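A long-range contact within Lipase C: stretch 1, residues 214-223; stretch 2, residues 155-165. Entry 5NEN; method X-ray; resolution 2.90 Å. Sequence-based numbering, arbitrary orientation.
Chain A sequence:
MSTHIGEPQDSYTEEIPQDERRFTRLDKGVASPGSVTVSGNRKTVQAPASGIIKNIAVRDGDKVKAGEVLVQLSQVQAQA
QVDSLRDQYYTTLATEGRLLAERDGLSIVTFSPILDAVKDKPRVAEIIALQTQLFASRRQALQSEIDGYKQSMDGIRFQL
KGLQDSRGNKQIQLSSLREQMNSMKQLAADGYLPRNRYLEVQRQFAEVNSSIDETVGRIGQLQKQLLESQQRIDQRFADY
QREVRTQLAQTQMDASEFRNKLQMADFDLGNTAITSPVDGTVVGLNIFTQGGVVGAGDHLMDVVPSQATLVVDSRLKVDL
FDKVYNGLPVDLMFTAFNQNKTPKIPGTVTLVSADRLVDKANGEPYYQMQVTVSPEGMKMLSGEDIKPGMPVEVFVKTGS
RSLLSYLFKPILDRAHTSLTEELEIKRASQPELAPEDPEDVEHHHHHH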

ATOM      1  N   GLU A 214     -34.427   4.273  25.296  1.00100.99           N
ATOM      2  CA  GLU A 214     -32.981   4.200  25.489  1.00107.70           C
ATOM      3  C   GLU A 214     -32.402   3.187  24.509  1.00114.60           C
ATOM      4  O   GLU A 214     -31.473   3.474  23.724  1.00119.68           O
ATOM      5  CB  GLU A 214     -32.645   3.795  26.909  1.00102.36           C
ATOM      6  CG  GLU A 214     -31.347   4.352  27.428  1.00 97.37           C
ATOM      7  CD  GLU A 214     -31.164   3.998  28.886  1.00103.19           C
ATOM      8  OE1 GLU A 214     -30.918   2.805  29.181  1.00 94.66           O
ATOM      9  OE2 GLU A 214     -31.306   4.904  29.740  1.00108.07           O
ATOM     10  N   THR A 215     -33.023   2.012  24.513  1.00118.16           N
ATOM     11  CA  THR A 215     -32.619   0.935  23.620  1.00105.90           C
ATOM     12  C   THR A 215     -32.666   1.336  22.140  1.00116.90           C
ATOM     13  O   THR A 215     -31.711   1.094  21.399  1.00128.64           O
ATOM     14  CB  THR A 215     -33.502  -0.303  23.855  1.00 75.07           C
ATOM     15  OG1 THR A 215     -32.969  -1.062  24.953  1.00 62.87           O
ATOM     16  CG2 THR A 215     -33.563  -1.170  22.618  1.00 70.29           C
ATOM     17  N   VAL A 216     -33.750   1.977  21.719  1.00109.76           N
ATOM     18  CA  VAL A 216     -33.862   2.450  20.342  1.00101.09           C
ATOM     19  C   VAL A 216     -32.784   3.474  20.015  1.00103.44           C
ATOM     20  O   VAL A 216     -32.258   3.483  18.906  1.00101.94           O
ATOM     21  CB  VAL A 216     -35.230   3.070  20.050  1.00 85.10           C
ATOM     22  CG1 VAL A 216     -35.158   3.937  18.801  1.00 65.55           C
ATOM     23  CG2 VAL A 216     -36.278   1.970  19.888  1.00 85.25           C
ATOM     24  N   GLY A 217     -32.453   4.335  20.971  1.00102.76           N
ATOM     25  CA  GLY A 217     -31.455   5.348  20.704  1.00101.80           C
ATOM     26  C   GLY A 217     -30.212   4.587  20.324  1.00113.05           C
ATOM     27  O   GLY A 217     -29.571   4.873  19.294  1.00119.91           O
ATOM     28  N   ARG A 218     -29.931   3.542  21.095  1.00112.66           N
ATOM     29  CA  ARG A 218     -28.750   2.743  20.801  1.00108.77           C
ATOM     30  C   ARG A 218     -28.852   2.111  19.416  1.00109.41           C
ATOM     31  O   ARG A 218     -27.879   2.119  18.648  1.00119.69           O
ATOM     32  CB  ARG A 218     -28.534   1.664  21.862  1.00 95.23           C
ATOM     33  CG  ARG A 218     -27.901   2.195  23.119  1.00100.26           C
ATOM     34  CD  ARG A 218     -27.290   1.076  23.932  1.00108.86           C
ATOM     35  NE  ARG A 218     -28.168   0.570  24.978  1.00109.06           N
ATOM     36  CZ  ARG A 218     -28.074   0.921  26.255  1.00119.54           C
ATOM     37  NH1 ARG A 218     -27.142   1.789  26.641  1.00120.91           N
ATOM     38  NH2 ARG A 218     -28.910   0.409  27.148  1.00124.43           N
ATOM     39  N   ILE A 219     -30.035   1.597  19.089  1.00 94.75           N
ATOM     40  CA  ILE A 219     -30.242   0.947  17.806  1.00 89.96           C
ATOM     41  C   ILE A 219     -29.939   1.914  16.671  1.00 95.45           C
ATOM     42  O   ILE A 219     -29.183   1.594  15.769  1.00108.18           O
ATOM     43  CB  ILE A 219     -31.698   0.397  17.649  1.00 62.14           C
ATOM     44  CG1 ILE A 219     -31.837  -0.982  18.249  1.00 64.92           C
ATOM     45  CG2 ILE A 219     -32.105   0.246  16.203  1.00 57.86           C
ATOM     46  CD1 ILE A 219     -33.265  -1.419  18.319  1.00 71.04           C
ATOM     47  N   GLY A 220     -30.496   3.111  16.739  1.00 89.08           N
ATOM     48  CA  GLY A 220     -30.313   4.070  15.680  1.00 99.09           C
ATOM     49  C   GLY A 220     -28.853   4.407  15.523  1.00111.91           C
ATOM     50  O   GLY A 220     -28.325   4.447  14.402  1.00127.05           O
ATOM     51  N   GLN A 221     -28.192   4.619  16.655  1.00 99.33           N
ATOM     52  CA  GLN A 221     -26.808   5.046  16.616  1.00 92.97           C
ATOM     53  C   GLN A 221     -25.984   3.975  15.913  1.00102.58           C
ATOM     54  O   GLN A 221     -25.125   4.267  15.072  1.00113.02           O
ATOM     55  CB  GLN A 221     -26.302   5.329  18.022  1.00 94.28           C
ATOM     56  CG  GLN A 221     -27.028   6.505  18.695  1.00105.03           C
ATOM     57  CD  GLN A 221     -27.052   7.813  17.891  1.00115.45           C
ATOM     58  OE1 GLN A 221     -26.405   7.949  16.848  1.00123.97           O
ATOM     59  NE2 GLN A 221     -27.829   8.782  18.380  1.00108.19           N
ATOM     60  N   LEU A 222     -26.273   2.728  16.259  1.00 97.84           N
ATOM     61  CA  LEU A 222     -25.603   1.585  15.657  1.00 90.91           C
ATOM     62  C   LEU A 222     -25.901   1.447  14.162  1.00 87.01           C
ATOM     63  O   LEU A 222     -25.004   1.153  13.379  1.00104.64           O
ATOM     64  CB  LEU A 222     -25.988   0.309  16.399  1.00 83.97           C
ATOM     65  CG  LEU A 222     -25.296   0.191  17.757  1.00 74.92           C
ATOM     66  CD1 LEU A 222     -25.690  -1.056  18.506  1.00 58.59           C
ATOM     67  CD2 LEU A 222     -23.803   0.155  17.481  1.00 79.11           C
ATOM     68  N   GLN A 223     -27.151   1.652  13.771  1.00 70.66           N
ATOM     69  CA  GLN A 223     -27.552   1.564  12.372  1.00 69.60           C
ATOM     70  C   GLN A 223     -26.709   2.565  11.579  1.00 79.09           C
ATOM     71  O   GLN A 223     -26.288   2.322  10.424  1.00 83.61           O
ATOM     72  CB  GLN A 223     -29.047   1.863  12.230  1.00 74.17           C
ATOM     73  CG  GLN A 223     -29.994   0.692  12.537  1.00 93.21           C
ATOM     74  CD  GLN A 223     -31.374   1.136  13.076  1.00112.02           C
ATOM     75  OE1 GLN A 223     -31.525   2.241  13.604  1.00120.01           O
ATOM     76  NE2 GLN A 223     -32.384   0.276  12.917  1.00104.92           N
TER
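Stretch 2 (155-165) GIRFQLKGLQD

Stretch 2 packs on stretch 1 as one helix against another in a nearly antiparallel pair, held together by interlocking aliphatic side chains, with no hydrogen bond or salt bridge between the two.

Residues 155-165 are helical throughout, as are residues 214-223, and both helices run on beyond the stretches at either end. The backbone of stretch 2 has phi and psi near -60° and -45°, and its turns are joined by backbone hydrogen bonds such as Leu160 N to Ile156 O at 2.9 Å and Gln164 N to Leu160 O at 2.8 Å. The contact between the helices is made mainly by side chains. The helix axes approach to 10.0 Å, and their N-to-C directions differ by 155°, a signed crossing angle of -155°. Stretch 2 therefore descends as stretch 1 ascends: CA of Leu163 lies 6.7 Å from CA of Thr215, CA of Leu160 lies 6.4 Å from CA of Ile219, and CA of Ile156 lies 6.8 Å from CA of Leu222. On stretch 2 these positions are spaced by three and four residues, about one helical turn, which keeps them on the same face.

Two leucines, one from each helix, act as knobs. Leu163 points toward stretch 1 and enters a hole formed by Thr215, Arg218, Ile219 and Leu222. Leu163 CB lies 3.8 Å from Ile219 CG1, while Leu163 CD1 lies 3.8 Å from Arg218 CB and 4.1 Å from Leu222 CD1. A branched, wholly apolar side chain suits this pocket, and even Arg218 meets it through an aliphatic carbon. Thr215 also suits the close approach: its short side chain brings CG2 to 3.8 Å from the carbonyl O of Leu163, while its hydroxyl is hydrogen-bonded elsewhere in the structure.

Leu222 returns the gesture, pointing into a hole made by Ile156, Gln159, Leu160 and Leu163. Leu222 CB is 3.4 Å from Leu160 CD1, a tight apolar contact, and Leu222 CD2 is 4.3 Å from Ile156 CG1. Gln159 contributes methylene surface here, its CG lying 4.2 Å from Leu222 CD1. Leu160 leaves its backbone sideways, yet the end of its side chain comes nearer to stretch 1; its other methyl, CD2, reaches 4.1 Å from Gln223 CG, so that the long glutamine also offers carbon to the contact.

Gln164 starts away from stretch 1, but its flexible side chain turns back until NE2 is 3.5 Å from Ile219 CD1. This is a van der Waals contact, since a methyl group cannot accept a hydrogen bond from the amide. Arg157 and Asp165, by contrast, are out of reach of stretch 1 and exposed, as befits charged residues. Altogether the two stretches bury 473 Å², with Leu222 and Leu163 contributing the largest shares.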

ATOM      1  N   GLY A 155     -20.375  -7.729  13.728  1.00 68.96           N
ATOM      2  CA  GLY A 155     -20.455  -7.489  15.153  1.00 67.57           C
ATOM      3  C   GLY A 155     -21.549  -6.531  15.516  1.00 66.08           C
ATOM      4  O   GLY A 155     -22.303  -6.755  16.472  1.00 84.91           O
ATOM      5  N   ILE A 156     -21.652  -5.470  14.731  1.00 55.40           N
ATOM      6  CA  ILE A 156     -22.750  -4.520  14.900  1.00 61.06           C
ATOM      7  C   ILE A 156     -24.108  -5.246  14.728  1.00 73.32           C
ATOM      8  O   ILE A 156     -25.021  -5.056  15.533  1.00 83.16           O
ATOM      9  CB  ILE A 156     -22.615  -3.359  13.908  1.00 68.03           C
ATOM     10  CG1 ILE A 156     -21.745  -2.249  14.511  1.00 80.05           C
ATOM     11  CG2 ILE A 156     -23.957  -2.808  13.534  1.00 65.37           C
ATOM     12  CD1 ILE A 156     -20.237  -2.546  14.525  1.00 81.55           C
ATOM     13  N   ARG A 157     -24.220  -6.104  13.712  1.00 64.03           N
ATOM     14  CA  ARG A 157     -25.453  -6.842  13.461  1.00 67.94           C
ATOM     15  C   ARG A 157     -25.818  -7.756  14.643  1.00 76.91           C
ATOM     16  O   ARG A 157     -26.967  -7.801  15.089  1.00 92.45           O
ATOM     17  CB  ARG A 157     -25.312  -7.674  12.181  1.00 63.71           C
ATOM     18  CG  ARG A 157     -25.559  -6.891  10.880  1.00 68.29           C
ATOM     19  CD  ARG A 157     -25.274  -7.751   9.654  1.00 76.22           C
ATOM     20  NE  ARG A 157     -24.771  -6.959   8.537  1.00 92.79           N
ATOM     21  CZ  ARG A 157     -23.516  -7.025   8.093  1.00102.24           C
ATOM     22  NH1 ARG A 157     -22.644  -7.839   8.689  1.00 91.48           N
ATOM     23  NH2 ARG A 157     -23.125  -6.265   7.071  1.00 98.97           N
ATOM     24  N   PHE A 158     -24.821  -8.455  15.161  1.00 76.29           N
ATOM     25  CA  PHE A 158     -24.988  -9.323  16.318  1.00 87.28           C
ATOM     26  C   PHE A 158     -25.476  -8.501  17.509  1.00 88.36           C
ATOM     27  O   PHE A 158     -26.269  -8.976  18.317  1.00 92.17           O
ATOM     28  CB  PHE A 158     -23.659 -10.049  16.612  1.00 92.82           C
ATOM     29  CG  PHE A 158     -23.584 -10.734  17.967  1.00 95.06           C
ATOM     30  CD1 PHE A 158     -24.098 -12.017  18.155  1.00102.18           C
ATOM     31  CD2 PHE A 158     -22.908 -10.135  19.026  1.00 82.20           C
ATOM     32  CE1 PHE A 158     -23.997 -12.668  19.403  1.00 87.47           C
ATOM     33  CE2 PHE A 158     -22.797 -10.783  20.266  1.00 76.20           C
ATOM     34  CZ  PHE A 158     -23.351 -12.046  20.453  1.00 72.14           C
ATOM     35  N   GLN A 159     -25.019  -7.259  17.613  1.00 87.34           N
ATOM     36  CA  GLN A 159     -25.507  -6.402  18.691  1.00 94.17           C
ATOM     37  C   GLN A 159     -26.975  -6.019  18.477  1.00 92.15           C
ATOM     38  O   GLN A 159     -27.809  -6.127  19.391  1.00103.91           O
ATOM     39  CB  GLN A 159     -24.638  -5.151  18.802  1.00101.27           C
ATOM     40  CG  GLN A 159     -24.450  -4.670  20.220  1.00110.98           C
ATOM     41  CD  GLN A 159     -23.127  -3.965  20.403  1.00116.56           C
ATOM     42  OE1 GLN A 159     -22.337  -3.864  19.463  1.00104.18           O
ATOM     43  NE2 GLN A 159     -22.862  -3.498  21.625  1.00125.66           N
ATOM     44  N   LEU A 160     -27.289  -5.592  17.261  1.00 78.60           N
ATOM     45  CA  LEU A 160     -28.651  -5.207  16.929  1.00 72.27           C
ATOM     46  C   LEU A 160     -29.623  -6.350  17.185  1.00 77.10           C
ATOM     47  O   LEU A 160     -30.774  -6.098  17.539  1.00 80.67           O
ATOM     48  CB  LEU A 160     -28.763  -4.727  15.479  1.00 59.99           C
ATOM     49  CG  LEU A 160     -28.593  -3.223  15.245  1.00 70.82           C
ATOM     50  CD1 LEU A 160     -27.482  -2.702  16.084  1.00 84.32           C
ATOM     51  CD2 LEU A 160     -28.374  -2.854  13.765  1.00 67.37           C
ATOM     52  N   LYS A 161     -29.187  -7.595  16.973  1.00 54.43           N
ATOM     53  CA  LYS A 161     -30.107  -8.708  17.154  1.00 68.21           C
ATOM     54  C   LYS A 161     -30.596  -8.699  18.608  1.00 79.98           C
ATOM     55  O   LYS A 161     -31.804  -8.680  18.878  1.00 79.39           O
ATOM     56  CB  LYS A 161     -29.442 -10.046  16.804  1.00 62.67           C
ATOM     57  N   GLY A 162     -29.647  -8.636  19.537  1.00 74.48           N
ATOM     58  CA  GLY A 162     -29.980  -8.613  20.942  1.00 68.28           C
ATOM     59  C   GLY A 162     -30.844  -7.409  21.263  1.00 73.40           C
ATOM     60  O   GLY A 162     -31.859  -7.534  21.932  1.00 86.09           O
ATOM     61  N   LEU A 163     -30.476  -6.247  20.749  1.00 68.19           N
ATOM     62  CA  LEU A 163     -31.246  -5.054  21.047  1.00 73.14           C
ATOM     63  C   LEU A 163     -32.703  -5.160  20.555  1.00 91.37           C
ATOM     64  O   LEU A 163     -33.632  -4.762  21.260  1.00100.93           O
ATOM     65  CB  LEU A 163     -30.554  -3.838  20.436  1.00 68.29           C
ATOM     66  CG  LEU A 163     -29.241  -3.482  21.138  1.00 55.71           C
ATOM     67  CD1 LEU A 163     -28.829  -2.032  20.879  1.00 38.60           C
ATOM     68  CD2 LEU A 163     -29.381  -3.715  22.628  1.00 56.95           C
ATOM     69  N   GLN A 164     -32.895  -5.709  19.360  1.00 80.77           N
ATOM     70  CA  GLN A 164     -34.226  -5.924  18.807  1.00 67.90           C
ATOM     71  C   GLN A 164     -35.026  -6.905  19.663  1.00 64.35           C
ATOM     72  O   GLN A 164     -36.219  -6.711  19.910  1.00 75.17           O
ATOM     73  CB  GLN A 164     -34.120  -6.416  17.363  1.00 71.18           C
ATOM     74  CG  GLN A 164     -33.559  -5.382  16.385  1.00 75.37           C
ATOM     75  CD  GLN A 164     -34.526  -4.216  16.150  1.00 96.04           C
ATOM     76  OE1 GLN A 164     -35.667  -4.244  16.615  1.00110.09           O
ATOM     77  NE2 GLN A 164     -34.062  -3.177  15.453  1.00 91.06           N
ATOM     78  N   ASP A 165     -34.377  -7.972  20.103  1.00 62.01           N
ATOM     79  CA  ASP A 165     -35.048  -8.930  20.967  1.00 71.28           C
ATOM     80  C   ASP A 165     -35.512  -8.256  22.255  1.00 81.30           C
ATOM     81  O   ASP A 165     -36.660  -8.425  22.704  1.00 92.51           O
ATOM     82  CB  ASP A 165     -34.142 -10.129  21.264  1.00 76.33           C
ATOM     83  CG  ASP A 165     -33.916 -11.014  20.027  1.00 99.65           C
ATOM     84  OD1 ASP A 165     -34.686 -10.895  19.035  1.00 94.55           O
ATOM     85  OD2 ASP A 165     -32.981 -11.849  20.056  1.00111.59           O
TER